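Local structure of salt-tolerant glutaminase (Micrococcus luteus, 3AGD) at residues L250-P256 with L304-D308; L312-R318 with L329-I335; A374-A378 with H389-A393. The protein probably hydrolyses L-glutamine to L-glutamate and ammonium, as a homotetrameric member of the glutaminase family. One frame throughout, in Å; residues are numbered along the deposited sequence.

Contact 1: residues L250-P256 with L304-D308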
ATOM      1  N   LEU A 250       1.225   1.459  11.406  1.00 18.58           N
ATOM      2  CA  LEU A 250       1.509   1.065  10.032  1.00 19.90           C
ATOM      3  C   LEU A 250       2.301  -0.242   9.986  1.00 18.91           C
ATOM      4  O   LEU A 250       1.938  -1.167   9.261  1.00 20.48           O
ATOM      5  CB  LEU A 250       2.263   2.187   9.307  1.00 20.81           C
ATOM      6  CG  LEU A 250       2.700   2.037   7.841  1.00 25.55           C
ATOM      7  CD1 LEU A 250       4.062   1.402   7.783  1.00 32.10           C
ATOM      8  CD2 LEU A 250       1.680   1.217   7.050  1.00 23.04           C
ATOM      9  N   ALA A 251       3.364  -0.333  10.777  1.00 13.69           N
ATOM     10  CA  ALA A 251       4.192  -1.540  10.788  1.00 16.13           C
ATOM     11  C   ALA A 251       3.508  -2.763  11.392  1.00 17.82           C
ATOM     12  O   ALA A 251       3.523  -3.844  10.797  1.00 19.12           O
ATOM     13  CB  ALA A 251       5.506  -1.273  11.529  1.00 14.59           C
ATOM     14  N   ASP A 252       2.910  -2.599  12.569  1.00 16.72           N
ATOM     15  CA  ASP A 252       2.258  -3.718  13.242  1.00 17.16           C
ATOM     16  C   ASP A 252       0.936  -4.180  12.635  1.00 15.94           C
ATOM     17  O   ASP A 252       0.678  -5.377  12.548  1.00 16.75           O
ATOM     18  CB  ASP A 252       2.008  -3.393  14.722  1.00 17.52           C
ATOM     19  CG  ASP A 252       3.260  -2.954  15.454  1.00 19.29           C
ATOM     20  OD1 ASP A 252       4.365  -3.422  15.111  1.00 18.99           O
ATOM     21  OD2 ASP A 252       3.134  -2.143  16.391  1.00 24.14           O
ATOM     22  N   VAL A 253       0.097  -3.235  12.221  1.00 15.59           N
ATOM     23  CA  VAL A 253      -1.215  -3.576  11.685  1.00 16.33           C
ATOM     24  C   VAL A 253      -1.318  -3.370  10.176  1.00 17.28           C
ATOM     25  O   VAL A 253      -1.816  -4.240   9.454  1.00 15.80           O
ATOM     26  CB  VAL A 253      -2.317  -2.748  12.407  1.00 16.85           C
ATOM     27  CG1 VAL A 253      -3.688  -3.319  12.117  1.00 11.09           C
ATOM     28  CG2 VAL A 253      -2.057  -2.745  13.905  1.00 17.87           C
ATOM     29  N   GLY A 254      -0.855  -2.217   9.704  1.00 11.94           N
ATOM     30  CA  GLY A 254      -0.895  -1.943   8.281  1.00 12.30           C
ATOM     31  C   GLY A 254      -2.268  -1.633   7.714  1.00 12.65           C
ATOM     32  O   GLY A 254      -2.482  -1.757   6.505  1.00 14.14           O
ATOM     33  N   ILE A 255      -3.200  -1.233   8.572  1.00 11.21           N
ATOM     34  CA  ILE A 255      -4.550  -0.901   8.124  1.00 13.34           C
ATOM     35  C   ILE A 255      -4.887   0.547   8.472  1.00 12.65           C
ATOM     36  O   ILE A 255      -5.151   0.866   9.630  1.00 15.74           O
ATOM     37  CB  ILE A 255      -5.608  -1.825   8.778  1.00 15.26           C
ATOM     38  CG1 ILE A 255      -5.363  -3.276   8.364  1.00 14.33           C
ATOM     39  CG2 ILE A 255      -7.017  -1.405   8.337  1.00 14.98           C
ATOM     40  CD1 ILE A 255      -6.332  -4.267   9.002  1.00 14.33           C
ATOM     41  N   PRO A 256      -4.867   1.444   7.474  1.00 11.14           N
ATOM     42  CA  PRO A 256      -5.181   2.853   7.734  1.00 13.43           C
ATOM     43  C   PRO A 256      -6.461   2.927   8.570  1.00 18.13           C
ATOM     44  O   PRO A 256      -7.485   2.372   8.181  1.00 18.52           O
ATOM     45  CB  PRO A 256      -5.359   3.423   6.332  1.00 11.44           C
ATOM     46  CG  PRO A 256      -4.371   2.616   5.517  1.00 13.24           C
ATOM     47  CD  PRO A 256      -4.584   1.211   6.042  1.00 11.37           C
ATOM     48  N   LEU A 304      -3.601  -9.224   6.412  1.00 18.93           N
ATOM     49  CA  LEU A 304      -3.895  -8.018   5.657  1.00 19.15           C
ATOM     50  C   LEU A 304      -2.870  -6.958   6.058  1.00 22.09           C
ATOM     51  O   LEU A 304      -2.492  -6.856   7.226  1.00 24.95           O
ATOM     52  CB  LEU A 304      -5.313  -7.533   5.972  1.00 15.51           C
ATOM     53  CG  LEU A 304      -6.442  -8.395   5.397  1.00 19.81           C
ATOM     54  CD1 LEU A 304      -7.786  -7.947   5.942  1.00 22.13           C
ATOM     55  CD2 LEU A 304      -6.430  -8.282   3.879  1.00 25.60           C
ATOM     56  N   HIS A 305      -2.415  -6.174   5.090  1.00 17.52           N
ATOM     57  CA  HIS A 305      -1.430  -5.150   5.370  1.00 17.34           C
ATOM     58  C   HIS A 305      -1.242  -4.269   4.149  1.00 20.00           C
ATOM     59  O   HIS A 305      -1.245  -4.750   3.022  1.00 20.28           O
ATOM     60  CB  HIS A 305      -0.098  -5.801   5.746  1.00 19.04           C
ATOM     61  CG  HIS A 305       0.853  -4.874   6.438  1.00 18.78           C
ATOM     62  ND1 HIS A 305       1.430  -3.795   5.809  1.00 15.33           N
ATOM     63  CD2 HIS A 305       1.299  -4.850   7.717  1.00 17.66           C
ATOM     64  CE1 HIS A 305       2.190  -3.142   6.670  1.00 16.79           C
ATOM     65  NE2 HIS A 305       2.130  -3.761   7.836  1.00 15.36           N
ATOM     66  N   LEU A 306      -1.070  -2.978   4.390  1.00 20.50           N
ATOM     67  CA  LEU A 306      -0.882  -2.006   3.325  1.00 20.39           C
ATOM     68  C   LEU A 306       0.315  -2.335   2.433  1.00 17.97           C
ATOM     69  O   LEU A 306       0.364  -1.917   1.281  1.00 17.10           O
ATOM     70  CB  LEU A 306      -0.685  -0.615   3.938  1.00 21.75           C
ATOM     71  CG  LEU A 306      -0.605   0.565   2.973  1.00 24.96           C
ATOM     72  CD1 LEU A 306      -1.948   0.744   2.274  1.00 23.94           C
ATOM     73  CD2 LEU A 306      -0.235   1.828   3.736  1.00 26.34           C
ATOM     74  N   MET A 307       1.270  -3.092   2.964  1.00 18.63           N
ATOM     75  CA  MET A 307       2.480  -3.431   2.222  1.00 21.35           C
ATOM     76  C   MET A 307       2.490  -4.731   1.418  1.00 24.88           C
ATOM     77  O   MET A 307       3.529  -5.097   0.864  1.00 25.95           O
ATOM     78  CB  MET A 307       3.683  -3.450   3.176  1.00 22.86           C
ATOM     79  CG  MET A 307       3.907  -2.161   3.948  1.00 24.48           C
ATOM     80  SD  MET A 307       4.187  -0.751   2.873  1.00 29.12           S
ATOM     81  CE  MET A 307       3.627   0.580   3.900  1.00 25.53           C
ATOM     82  N   ASP A 308       1.378  -5.452   1.337  1.00 28.28           N
ATOM     83  CA  ASP A 308       1.443  -6.684   0.553  1.00 35.04           C
ATOM     84  C   ASP A 308       1.318  -6.437  -0.938  1.00 34.55           C
ATOM     85  O   ASP A 308       0.673  -5.482  -1.376  1.00 33.95           O
ATOM     86  CB  ASP A 308       0.408  -7.702   1.020  1.00 38.19           C
ATOM     87  CG  ASP A 308      -0.945  -7.105   1.225  1.00 38.96           C
ATOM     88  OD1 ASP A 308      -1.707  -7.640   2.068  1.00 29.53           O
ATOM     89  OD2 ASP A 308      -1.246  -6.107   0.538  1.00 48.63           O
TER
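His305 lays its imidazole flat over the backbone of Gly254, just beyond helix 249-252 in the beta-lactamase-like glutaminase domain. Gly254 CA sits over the middle of the ring, 3.5 Å from the centroid of the His305 imidazole and 9° off its normal, a close CH-pi contact. A positive phi of 73° turns the glycine out of right-handed helical geometry, and with no side chain there the ring can come down onto the main chain. CG of His305 stands anti to the backbone N (chi1 -163°), which swings the imidazole back over the helix end. Its two nitrogens, flanking CE1, both bond near the ring plane. His305 NE2 donates to Ala251 O at 3.3 Å; the acceptor lies close to the ring plane, but the donor stands well above the carbonyl plane. ND1 accepts from Met307 N at 2.9 Å, within the type I turn 305-308, so the ring's rotation is held by two bonds near its plane. Beyond the ring, Leu250 crosses Leu306 and Met307 at about a right angle, its CD2 lying 3.9 Å from Leu306 CD2 and 3.8 Å from Met307 CE. Thr238 of helix 227-240 packs against both Leu250 and Leu306, and Ser235 of the second subunit packs on Leu250 and His305. Arg272 meets Asp308 in a salt bridge and also binds His305 O. The main chains are joined directly as well: Leu306 N donates to Gly254 O at 2.8 Å.

Contact 2: residues L312-R318 with L329-I335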
ATOM      1  N   LEU A 312      -2.655  -7.090  -9.614  1.00 27.19           N
ATOM      2  CA  LEU A 312      -3.055  -7.842 -10.796  1.00 23.72           C
ATOM      3  C   LEU A 312      -1.801  -8.329 -11.504  1.00 21.12           C
ATOM      4  O   LEU A 312      -1.654  -9.520 -11.785  1.00 20.80           O
ATOM      5  CB  LEU A 312      -3.857  -6.956 -11.749  1.00 22.51           C
ATOM      6  CG  LEU A 312      -4.292  -7.648 -13.045  1.00 21.56           C
ATOM      7  CD1 LEU A 312      -5.186  -8.839 -12.709  1.00 19.47           C
ATOM      8  CD2 LEU A 312      -5.019  -6.661 -13.939  1.00 20.18           C
ATOM      9  N   GLY A 313      -0.903  -7.391 -11.788  1.00 19.57           N
ATOM     10  CA  GLY A 313       0.340  -7.723 -12.459  1.00 19.50           C
ATOM     11  C   GLY A 313       0.170  -8.491 -13.757  1.00 20.17           C
ATOM     12  O   GLY A 313      -0.637  -8.119 -14.612  1.00 19.51           O
ATOM     13  N   GLY A 314       0.937  -9.571 -13.892  1.00 20.56           N
ATOM     14  CA  GLY A 314       0.891 -10.391 -15.089  1.00 17.72           C
ATOM     15  C   GLY A 314      -0.452 -11.033 -15.368  1.00 20.93           C
ATOM     16  O   GLY A 314      -0.702 -11.479 -16.485  1.00 24.02           O
ATOM     17  N   THR A 315      -1.322 -11.087 -14.366  1.00 21.87           N
ATOM     18  CA  THR A 315      -2.636 -11.686 -14.550  1.00 19.75           C
ATOM     19  C   THR A 315      -3.494 -10.814 -15.469  1.00 19.69           C
ATOM     20  O   THR A 315      -4.560 -11.228 -15.929  1.00 19.87           O
ATOM     21  CB  THR A 315      -3.329 -11.913 -13.187  1.00 22.47           C
ATOM     22  OG1 THR A 315      -2.609 -12.923 -12.466  1.00 28.83           O
ATOM     23  CG2 THR A 315      -4.777 -12.373 -13.370  1.00 19.71           C
ATOM     24  N   ALA A 316      -3.013  -9.606 -15.746  1.00 17.45           N
ATOM     25  CA  ALA A 316      -3.715  -8.703 -16.646  1.00 16.98           C
ATOM     26  C   ALA A 316      -3.793  -9.411 -18.002  1.00 21.00           C
ATOM     27  O   ALA A 316      -4.660  -9.120 -18.826  1.00 21.21           O
ATOM     28  CB  ALA A 316      -2.953  -7.384 -16.769  1.00 12.59           C
ATOM     29  N   VAL A 317      -2.872 -10.342 -18.232  1.00 22.72           N
ATOM     30  CA  VAL A 317      -2.881 -11.111 -19.469  1.00 23.46           C
ATOM     31  C   VAL A 317      -3.604 -12.419 -19.158  1.00 22.92           C
ATOM     32  O   VAL A 317      -3.059 -13.289 -18.477  1.00 21.45           O
ATOM     33  CB  VAL A 317      -1.449 -11.420 -19.968  1.00 24.18           C
ATOM     34  CG1 VAL A 317      -1.511 -12.303 -21.207  1.00 18.21           C
ATOM     35  CG2 VAL A 317      -0.714 -10.120 -20.295  1.00 23.55           C
ATOM     36  N   ARG A 318      -4.837 -12.543 -19.645  1.00 21.60           N
ATOM     37  CA  ARG A 318      -5.648 -13.741 -19.415  1.00 22.26           C
ATOM     38  C   ARG A 318      -5.040 -14.939 -20.156  1.00 23.97           C
ATOM     39  O   ARG A 318      -4.995 -16.047 -19.627  1.00 21.12           O
ATOM     40  CB  ARG A 318      -7.087 -13.485 -19.883  1.00 18.98           C
ATOM     41  CG  ARG A 318      -8.099 -14.567 -19.531  1.00 19.69           C
ATOM     42  CD  ARG A 318      -9.494 -14.156 -20.010  1.00 23.52           C
ATOM     43  NE  ARG A 318     -10.521 -15.169 -19.769  1.00 27.46           N
ATOM     44  CZ  ARG A 318     -11.109 -15.397 -18.596  1.00 29.71           C
ATOM     45  NH1 ARG A 318     -10.784 -14.683 -17.524  1.00 28.99           N
ATOM     46  NH2 ARG A 318     -12.038 -16.340 -18.497  1.00 27.21           N
ATOM     47  N   LEU A 329      -4.655 -12.252 -28.035  1.00 26.97           N
ATOM     48  CA  LEU A 329      -4.180 -11.789 -26.745  1.00 27.35           C
ATOM     49  C   LEU A 329      -5.371 -11.230 -25.965  1.00 26.14           C
ATOM     50  O   LEU A 329      -5.877 -10.155 -26.284  1.00 25.59           O
ATOM     51  CB  LEU A 329      -3.130 -10.701 -26.967  1.00 29.33           C
ATOM     52  CG  LEU A 329      -2.129 -10.333 -25.870  1.00 30.02           C
ATOM     53  CD1 LEU A 329      -1.417  -9.059 -26.300  1.00 30.50           C
ATOM     54  CD2 LEU A 329      -2.817 -10.113 -24.542  1.00 28.76           C
ATOM     55  N   HIS A 330      -5.822 -11.964 -24.952  1.00 25.82           N
ATOM     56  CA  HIS A 330      -6.953 -11.523 -24.142  1.00 26.97           C
ATOM     57  C   HIS A 330      -6.517 -10.968 -22.783  1.00 27.47           C
ATOM     58  O   HIS A 330      -5.798 -11.631 -22.029  1.00 31.76           O
ATOM     59  CB  HIS A 330      -7.935 -12.679 -23.948  1.00 29.73           C
ATOM     60  CG  HIS A 330      -8.757 -12.983 -25.162  1.00 34.07           C
ATOM     61  ND1 HIS A 330      -8.200 -13.192 -26.405  1.00 37.69           N
ATOM     62  CD2 HIS A 330     -10.097 -13.108 -25.325  1.00 34.94           C
ATOM     63  CE1 HIS A 330      -9.160 -13.432 -27.282  1.00 36.52           C
ATOM     64  NE2 HIS A 330     -10.319 -13.386 -26.652  1.00 36.99           N
ATOM     65  N   LEU A 331      -6.962  -9.748 -22.484  1.00 20.73           N
ATOM     66  CA  LEU A 331      -6.635  -9.071 -21.236  1.00 18.96           C
ATOM     67  C   LEU A 331      -7.804  -9.158 -20.252  1.00 23.59           C
ATOM     68  O   LEU A 331      -8.917  -9.521 -20.635  1.00 25.36           O
ATOM     69  CB  LEU A 331      -6.293  -7.603 -21.520  1.00 16.11           C
ATOM     70  CG  LEU A 331      -5.228  -7.364 -22.598  1.00 18.44           C
ATOM     71  CD1 LEU A 331      -4.907  -5.880 -22.697  1.00 16.11           C
ATOM     72  CD2 LEU A 331      -3.971  -8.151 -22.251  1.00 21.39           C
ATOM     73  N   GLN A 332      -7.555  -8.822 -18.988  1.00 22.88           N
ATOM     74  CA  GLN A 332      -8.605  -8.886 -17.967  1.00 24.48           C
ATOM     75  C   GLN A 332      -8.196  -8.108 -16.716  1.00 24.83           C
ATOM     76  O   GLN A 332      -7.039  -7.708 -16.581  1.00 22.25           O
ATOM     77  CB  GLN A 332      -8.862 -10.349 -17.584  1.00 19.77           C
ATOM     78  CG  GLN A 332      -7.707 -10.967 -16.805  1.00 21.98           C
ATOM     79  CD  GLN A 332      -7.834 -12.465 -16.611  1.00 22.99           C
ATOM     80  OE1 GLN A 332      -8.932 -13.019 -16.644  1.00 22.56           O
ATOM     81  NE2 GLN A 332      -6.703 -13.130 -16.388  1.00 20.55           N
ATOM     82  N   GLY A 333      -9.158  -7.901 -15.814  1.00 28.04           N
ATOM     83  CA  GLY A 333      -8.909  -7.207 -14.557  1.00 24.81           C
ATOM     84  C   GLY A 333      -8.921  -5.691 -14.566  1.00 25.92           C
ATOM     85  O   GLY A 333      -9.272  -5.056 -15.563  1.00 24.75           O
ATOM     86  N   VAL A 334      -8.549  -5.109 -13.427  1.00 25.83           N
ATOM     87  CA  VAL A 334      -8.474  -3.659 -13.277  1.00 25.59           C
ATOM     88  C   VAL A 334      -7.066  -3.276 -13.712  1.00 23.98           C
ATOM     89  O   VAL A 334      -6.100  -3.498 -12.981  1.00 25.11           O
ATOM     90  CB  VAL A 334      -8.691  -3.240 -11.807  1.00 28.99           C
ATOM     91  CG1 VAL A 334      -8.324  -1.777 -11.611  1.00 25.54           C
ATOM     92  CG2 VAL A 334     -10.141  -3.482 -11.418  1.00 30.36           C
ATOM     93  N   ILE A 335      -6.954  -2.692 -14.898  1.00 20.48           N
ATOM     94  CA  ILE A 335      -5.653  -2.344 -15.436  1.00 20.50           C
ATOM     95  C   ILE A 335      -5.158  -0.923 -15.213  1.00 22.67           C
ATOM     96  O   ILE A 335      -5.788   0.052 -15.622  1.00 22.82           O
ATOM     97  CB  ILE A 335      -5.602  -2.661 -16.946  1.00 20.10           C
ATOM     98  CG1 ILE A 335      -5.876  -4.152 -17.158  1.00 18.45           C
ATOM     99  CG2 ILE A 335      -4.236  -2.289 -17.521  1.00 19.38           C
ATOM    100  CD1 ILE A 335      -5.897  -4.574 -18.618  1.00 21.07           C
TER
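Val317 and Leu331 face each other as an antiparallel non-hydrogen-bonded pair; backbone bonds lie on either side, Gln332 N to Ala316 O at 2.9 Å and Arg318 N to His330 O at 2.7 Å. Leu331 CA adds a CA-H...O contact to Ala316 O. Side-chain polar bonds centre on the Gln332 amide. Its CG lies between the backbone N and the carbonyl carbon (chi1 70°), and the extended chain beyond carries the amide across to the 3-10 turn. There NE2 donates to Thr315 O at 2.9 Å, in the plane of both groups, while OE1 takes Arg318 NH1 at 2.6 Å. The guanidinium receives OE1 at its edge and stands nearly perpendicular to the amide, the planes 87° apart. Both ends of the amide are gripped, and OE1 also accepts from Gln332 NE2 of the second subunit. Apolar contacts lie at both ends: Leu312 CD2 reaches Ile335 CG1 at 4.2 Å, and the side chains of Val317 and Leu329 cross at about a right angle, with Val317 CG1 4.2 Å from Leu329 CD2. Helix 337-349 packs on Val317, Leu329 and Leu331. This is the open end of the beta hairpin 317-323/326-332, an outer pair, within this chain, of the mixed sheet in the STAS-like part.

Contact 3: residues A374-A378 with H389-A393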
ATOM      1  N   ALA A 374      14.485 -20.058 -18.394  1.00 63.96           N
ATOM      2  CA  ALA A 374      14.329 -21.216 -19.269  1.00 65.27           C
ATOM      3  C   ALA A 374      12.963 -21.850 -19.024  1.00 64.86           C
ATOM      4  O   ALA A 374      12.200 -22.084 -19.964  1.00 65.02           O
ATOM      5  CB  ALA A 374      15.439 -22.232 -19.004  1.00 66.40           C
ATOM      6  N   ASP A 375      12.661 -22.133 -17.759  1.00 63.39           N
ATOM      7  CA  ASP A 375      11.376 -22.718 -17.399  1.00 61.89           C
ATOM      8  C   ASP A 375      10.415 -21.551 -17.203  1.00 60.53           C
ATOM      9  O   ASP A 375       9.971 -21.261 -16.090  1.00 59.95           O
ATOM     10  CB  ASP A 375      11.482 -23.529 -16.107  1.00 61.11           C
ATOM     11  CG  ASP A 375      10.320 -24.489 -15.928  1.00 60.65           C
ATOM     12  OD1 ASP A 375       9.164 -24.074 -16.152  1.00 57.29           O
ATOM     13  OD2 ASP A 375      10.562 -25.658 -15.560  1.00 63.62           O
ATOM     14  N   ARG A 376      10.119 -20.883 -18.311  1.00 58.65           N
ATOM     15  CA  ARG A 376       9.241 -19.725 -18.345  1.00 56.51           C
ATOM     16  C   ARG A 376       7.962 -19.871 -17.515  1.00 51.97           C
ATOM     17  O   ARG A 376       7.640 -18.995 -16.711  1.00 49.36           O
ATOM     18  CB  ARG A 376       8.899 -19.417 -19.805  1.00 61.39           C
ATOM     19  CG  ARG A 376       8.085 -18.166 -20.021  1.00 67.20           C
ATOM     20  CD  ARG A 376       7.982 -17.807 -21.500  1.00 72.04           C
ATOM     21  NE  ARG A 376       7.566 -18.932 -22.337  1.00 74.70           N
ATOM     22  CZ  ARG A 376       8.402 -19.806 -22.890  1.00 76.97           C
ATOM     23  NH1 ARG A 376       9.709 -19.690 -22.698  1.00 78.05           N
ATOM     24  NH2 ARG A 376       7.933 -20.797 -23.637  1.00 77.07           N
ATOM     25  N   ALA A 377       7.241 -20.971 -17.706  1.00 49.53           N
ATOM     26  CA  ALA A 377       5.998 -21.205 -16.971  1.00 48.94           C
ATOM     27  C   ALA A 377       6.186 -21.269 -15.454  1.00 46.38           C
ATOM     28  O   ALA A 377       5.359 -20.758 -14.698  1.00 43.79           O
ATOM     29  CB  ALA A 377       5.333 -22.486 -17.466  1.00 49.97           C
ATOM     30  N   ALA A 378       7.269 -21.901 -15.009  1.00 46.68           N
ATOM     31  CA  ALA A 378       7.547 -22.024 -13.579  1.00 47.08           C
ATOM     32  C   ALA A 378       7.868 -20.660 -12.971  1.00 48.22           C
ATOM     33  O   ALA A 378       7.318 -20.285 -11.932  1.00 47.86           O
ATOM     34  CB  ALA A 378       8.710 -22.983 -13.353  1.00 45.60           C
ATOM     35  N   HIS A 389       3.779 -15.068 -20.095  1.00 33.67           N
ATOM     36  CA  HIS A 389       4.746 -15.993 -20.665  1.00 33.01           C
ATOM     37  C   HIS A 389       4.249 -16.711 -21.910  1.00 32.04           C
ATOM     38  O   HIS A 389       5.053 -17.204 -22.702  1.00 33.27           O
ATOM     39  CB  HIS A 389       5.168 -17.028 -19.616  1.00 31.61           C
ATOM     40  CG  HIS A 389       4.082 -17.987 -19.235  1.00 33.05           C
ATOM     41  ND1 HIS A 389       3.022 -17.633 -18.426  1.00 37.52           N
ATOM     42  CD2 HIS A 389       3.892 -19.290 -19.553  1.00 31.40           C
ATOM     43  CE1 HIS A 389       2.229 -18.675 -18.262  1.00 35.50           C
ATOM     44  NE2 HIS A 389       2.733 -19.693 -18.936  1.00 33.56           N
ATOM     45  N   GLU A 390       2.934 -16.779 -22.089  1.00 28.61           N
ATOM     46  CA  GLU A 390       2.390 -17.461 -23.256  1.00 31.07           C
ATOM     47  C   GLU A 390       2.755 -16.729 -24.552  1.00 32.44           C
ATOM     48  O   GLU A 390       2.703 -17.313 -25.636  1.00 31.74           O
ATOM     49  CB  GLU A 390       0.868 -17.615 -23.132  1.00 31.90           C
ATOM     50  CG  GLU A 390       0.421 -18.276 -21.829  1.00 34.53           C
ATOM     51  CD  GLU A 390      -1.048 -18.682 -21.834  1.00 38.22           C
ATOM     52  OE1 GLU A 390      -1.858 -17.992 -22.484  1.00 35.63           O
ATOM     53  OE2 GLU A 390      -1.395 -19.685 -21.172  1.00 40.71           O
ATOM     54  N   ALA A 391       3.134 -15.457 -24.441  1.00 32.68           N
ATOM     55  CA  ALA A 391       3.516 -14.678 -25.619  1.00 32.23           C
ATOM     56  C   ALA A 391       4.830 -15.217 -26.169  1.00 32.41           C
ATOM     57  O   ALA A 391       4.981 -15.409 -27.375  1.00 31.83           O
ATOM     58  CB  ALA A 391       3.668 -13.203 -25.263  1.00 29.43           C
ATOM     59  N   ALA A 392       5.781 -15.464 -25.273  1.00 32.36           N
ATOM     60  CA  ALA A 392       7.075 -15.992 -25.675  1.00 33.32           C
ATOM     61  C   ALA A 392       6.871 -17.362 -26.313  1.00 35.21           C
ATOM     62  O   ALA A 392       7.516 -17.699 -27.306  1.00 36.52           O
ATOM     63  CB  ALA A 392       7.997 -16.102 -24.464  1.00 31.88           C
ATOM     64  N   ALA A 393       5.963 -18.144 -25.736  1.00 34.74           N
ATOM     65  CA  ALA A 393       5.661 -19.477 -26.239  1.00 35.08           C
ATOM     66  C   ALA A 393       5.014 -19.384 -27.614  1.00 36.34           C
ATOM     67  O   ALA A 393       5.209 -20.260 -28.457  1.00 37.94           O
ATOM     68  CB  ALA A 393       4.733 -20.205 -25.270  1.00 37.30           C
TER
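Two short helices, 376-383 and 389-395, approach most closely at Arg376 and His389, with CA atoms 6.3 Å apart, in a surface helix-helix contact of the STAS region. Arg376 bridges the gap. Its CG is anti to the backbone N, and a bend at chi3 (50°) turns the guanidinium along the first turn of helix 389-395. The aliphatic part lies against His389, Arg376 CG being 3.2 Å from His389 CB, and crosses that side chain obliquely. Ala392 CB comes over one face of the guanidinium and touches Arg376 CD at 3.4 Å, while Arg376 NH2 reaches Ala393 CB at 3.6 Å. The His389 ring reaches the next residue of that helix: Ala377 CA lies 4.2 Å from its centroid, 29° off the normal, an off-centre CH-pi contact. Asp375 N-caps helix 376-383 by accepting Ala378 N at its OD1, 3.1 Å away and met from above the carboxylate plane. Outside the two segments, Ala391 packs on helix 337-349, and Glu390 forms a salt bridge with Arg413 of the second subunit. The sole hydrogen bond between the segments is weak: Arg376 NE lies 3.1 Å from His389 O, the acceptor near the guanidinium plane but the N-H...O angle only 123°.

Contacts 1 and 2 are buried and both touch the second subunit, whereas contact 3 lies at the surface, its centre about 35 Å from that of the chain. Contact 1 belongs to the glutaminase domain; its segment 304-308 leads towards segment 312-318 of contact 2, although the centres of the two contacts are about 26 Å apart. Contacts 2 and 3 sit in the C-terminal part, with nearest atoms about 5 Å apart, and both adjoin helix 337-349. Chemistry follows place: a histidine ring closed over a glycine in contact 1, strand pairing with an amide hydrogen-bonded at both its N and its O in contact 2, and in contact 3 mostly van der Waals touches along an arginine, with one weak bond.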